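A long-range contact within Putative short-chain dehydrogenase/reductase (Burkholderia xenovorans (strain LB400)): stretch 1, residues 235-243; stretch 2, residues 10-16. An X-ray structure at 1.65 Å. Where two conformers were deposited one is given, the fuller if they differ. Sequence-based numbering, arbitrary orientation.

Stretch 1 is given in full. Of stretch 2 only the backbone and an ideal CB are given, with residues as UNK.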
# COMPACT_ATOMS: atom_id res chain seq x y z
N ALA A 235 5.21 15.10 14.18
CA ALA A 235 5.47 16.29 13.39
C ALA A 235 6.89 16.79 13.59
O ALA A 235 7.55 17.21 12.63
CB ALA A 235 4.46 17.38 13.75
N VAL A 236 7.38 16.79 14.84
CA VAL A 236 8.75 17.22 15.09
C VAL A 236 9.74 16.34 14.32
O VAL A 236 10.69 16.84 13.71
CB VAL A 236 9.05 17.21 16.60
CG1 VAL A 236 10.55 17.42 16.85
CG2 VAL A 236 8.25 18.32 17.30
N PHE A 237 9.52 15.02 14.33
CA PHE A 237 10.37 14.13 13.54
C PHE A 237 10.45 14.58 12.09
O PHE A 237 11.54 14.77 11.54
CB PHE A 237 9.85 12.69 13.63
CG PHE A 237 10.58 11.71 12.72
CD1 PHE A 237 11.89 11.34 12.99
CD2 PHE A 237 9.93 11.15 11.63
CE1 PHE A 237 12.56 10.45 12.16
CE2 PHE A 237 10.59 10.24 10.80
CZ PHE A 237 11.90 9.89 11.07
N PHE A 238 9.30 14.78 11.46
CA PHE A 238 9.25 15.14 10.05
C PHE A 238 9.64 16.58 9.78
O PHE A 238 9.70 16.98 8.61
CB PHE A 238 7.86 14.87 9.47
CG PHE A 238 7.60 13.42 9.18
CD1 PHE A 238 8.34 12.76 8.21
CD2 PHE A 238 6.63 12.71 9.87
CE1 PHE A 238 8.12 11.42 7.93
CE2 PHE A 238 6.40 11.38 9.60
CZ PHE A 238 7.15 10.73 8.63
N ALA A 239 9.89 17.38 10.83
CA ALA A 239 10.30 18.76 10.66
C ALA A 239 11.78 18.99 10.99
O ALA A 239 12.24 20.14 10.94
CB ALA A 239 9.44 19.68 11.55
N SER A 240 12.52 17.93 11.31
CA SER A 240 13.85 18.03 11.89
C SER A 240 14.87 17.28 11.03
O SER A 240 14.54 16.67 10.01
CB SER A 240 13.86 17.47 13.31
OG SER A 240 13.71 16.05 13.29
N GLU A 241 16.13 17.32 11.48
CA GLU A 241 17.17 16.54 10.81
C GLU A 241 17.00 15.05 11.02
O GLU A 241 17.62 14.26 10.29
CB GLU A 241 18.57 16.97 11.27
CG GLU A 241 19.00 18.35 10.85
CD GLU A 241 19.39 18.47 9.36
OE1 GLU A 241 19.39 17.47 8.62
OE2 GLU A 241 19.72 19.60 8.95
N MET A 242 16.17 14.63 11.99
CA MET A 242 16.00 13.20 12.22
C MET A 242 15.43 12.50 11.00
O MET A 242 15.69 11.31 10.78
CB MET A 242 15.09 12.95 13.42
CG MET A 242 15.61 13.51 14.73
SD MET A 242 14.50 13.07 16.08
CE MET A 242 14.84 11.32 16.28
N SER A 243 14.62 13.20 10.21
CA SER A 243 13.98 12.64 9.02
C SER A 243 14.66 13.09 7.73
O SER A 243 14.03 13.05 6.67
CB SER A 243 12.50 13.02 9.00
OG SER A 243 12.38 14.44 8.93
N UNK A 10 17.28 21.75 21.61
CA UNK A 10 16.02 21.50 20.93
C UNK A 10 16.23 21.05 19.50
O UNK A 10 17.19 21.45 18.83
CB UNK A 10 15.15 22.76 20.96
N UNK A 11 15.31 20.22 19.02
CA UNK A 11 15.45 19.61 17.70
C UNK A 11 15.20 20.58 16.56
O UNK A 11 15.54 20.27 15.41
CB UNK A 11 14.49 18.43 17.57
N UNK A 12 14.62 21.75 16.84
CA UNK A 12 14.28 22.71 15.79
C UNK A 12 14.90 24.08 16.07
O UNK A 12 14.39 25.10 15.61
CB UNK A 12 12.76 22.84 15.66
N UNK A 13 16.00 24.11 16.83
CA UNK A 13 16.64 25.38 17.13
C UNK A 13 17.05 26.10 15.85
O UNK A 13 17.48 25.47 14.88
CB UNK A 13 17.86 25.16 18.03
N UNK A 14 16.88 27.42 15.86
CA UNK A 14 17.19 28.31 14.73
C UNK A 14 16.37 28.01 13.48
O UNK A 14 16.71 28.49 12.40
CB UNK A 14 18.68 28.21 14.39
N UNK A 15 15.29 27.24 13.60
CA UNK A 15 14.37 27.01 12.48
C UNK A 15 13.07 27.79 12.69
O UNK A 15 12.69 28.12 13.82
CB UNK A 15 14.07 25.52 12.32
N UNK A 16 12.39 28.08 11.59
CA UNK A 16 11.14 28.84 11.59
C UNK A 16 10.06 27.96 10.97
O UNK A 16 10.29 27.35 9.92
CB UNK A 16 11.28 30.16 10.83

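Position 10 has phi/psi of -65/149, which many residues tolerate, and no atom of stretch 1 lies within 5.5 Å of its ideal CB. The deposited residue is Gly10, which opens a type I turn ending at position 13.

Position 11 faces stretch 1 directly. Its CA-to-CB bond points toward stretch 1, and the ideal CB lies 4.1 Å from Val236 CG1 and 4.4 Å from Ser240 CB. With Met242 SD, Val236 CG1 forms an apolar surface that suits Leu, Ile, Met or perhaps Val. The residue is Leu11, with chi1 m and chi2 t. Leu11 CD1 packs 3.8 Å from Val236 CG1 and also 3.8 Å from Met242 SD, so a single methyl touches both. The backbone takes part as well: a water O donates to Leu11 O at 2.4 Å and accepts from Glu241 N at 2.9 Å, joining the backbones of the two stretches, which share no direct hydrogen bond.

At position 12 the CA lies 6.1 Å from Ser240 CA, the nearest CA pairing across the stretches, yet CA-to-CB runs sideways and the ideal CB is 5.5 Å from Ala239 O. Filling this gap takes a side chain of some length; Leu or Met would suit, and a polar group able to donate to Ala239 O is also conceivable. Leu12 is found, its end coming nearer than its CB direction suggests. Leu12 CD2 reaches 3.7 Å from Ser240 CB, 4.2 Å from Ala239 CB and 3.4 Å from Ala239 O. The methyl offers that carbonyl no hydrogen bond, and Ala239 O has no partner in the model.

Positions 13 and 14 lie beyond reach of stretch 1. At 13 the choice is wide; the residue is Glu13, whose OE2 accepts a hydrogen bond from Gly10 N at 3.1 Å, bracing the first turn. At 14 the positive phi (62/15) favours Gly, Asn or Asp, but the residue is Gln14, within the type II turn from 12 to 15.

At position 15 the CA-to-CB bond points toward stretch 1, but the ideal CB has no neighbour within 5.5 Å. Only a long side chain could approach the carboxylate of Glu241, making Lys or Arg attractive. Arg15 is present. Arg15 NH2 stops 4.2 Å from Glu241 OE2, beyond a salt bridge, and a water spans the gap, its O accepting from Arg15 NH2 at 2.9 Å and donating to Glu241 OE2 at 2.5 Å.

Position 16, with extended angles of -121/133, is out of reach; beta-branched residues suit such a backbone, and Val16 is found.

Stretch 2 10-16: GLLEQRV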
# COMPACT_ATOMS: atom_id res chain seq x y z
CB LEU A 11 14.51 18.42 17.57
CG LEU A 11 14.90 17.16 18.37
CD1 LEU A 11 13.82 16.10 18.28
CD2 LEU A 11 16.23 16.62 17.87
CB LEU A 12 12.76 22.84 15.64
CG LEU A 12 11.96 21.54 15.49
CD1 LEU A 12 10.47 21.84 15.40
CD2 LEU A 12 12.43 20.74 14.29
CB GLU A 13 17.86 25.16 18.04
CG GLU A 13 17.50 25.01 19.51
CD GLU A 13 18.71 24.79 20.38
OE1 GLU A 13 19.85 24.85 19.87
OE2 GLU A 13 18.53 24.54 21.60
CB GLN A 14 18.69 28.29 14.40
CG GLN A 14 19.56 29.04 15.41
CD GLN A 14 19.87 28.21 16.64
OE1 GLN A 14 20.33 27.07 16.53
NE2 GLN A 14 19.63 28.78 17.82
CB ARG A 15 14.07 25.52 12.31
CG ARG A 15 15.30 24.67 11.98
CD ARG A 15 15.83 24.96 10.57
NE ARG A 15 17.07 24.23 10.28
CZ ARG A 15 17.82 24.42 9.20
NH1 ARG A 15 17.47 25.33 8.29
NH2 ARG A 15 18.93 23.73 9.03
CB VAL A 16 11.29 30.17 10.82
CG1 VAL A 16 9.99 30.97 10.85
CG2 VAL A 16 12.44 31.00 11.40
O HOH W 1 16.73 19.17 13.58
O HOH W 2 19.77 21.45 10.65
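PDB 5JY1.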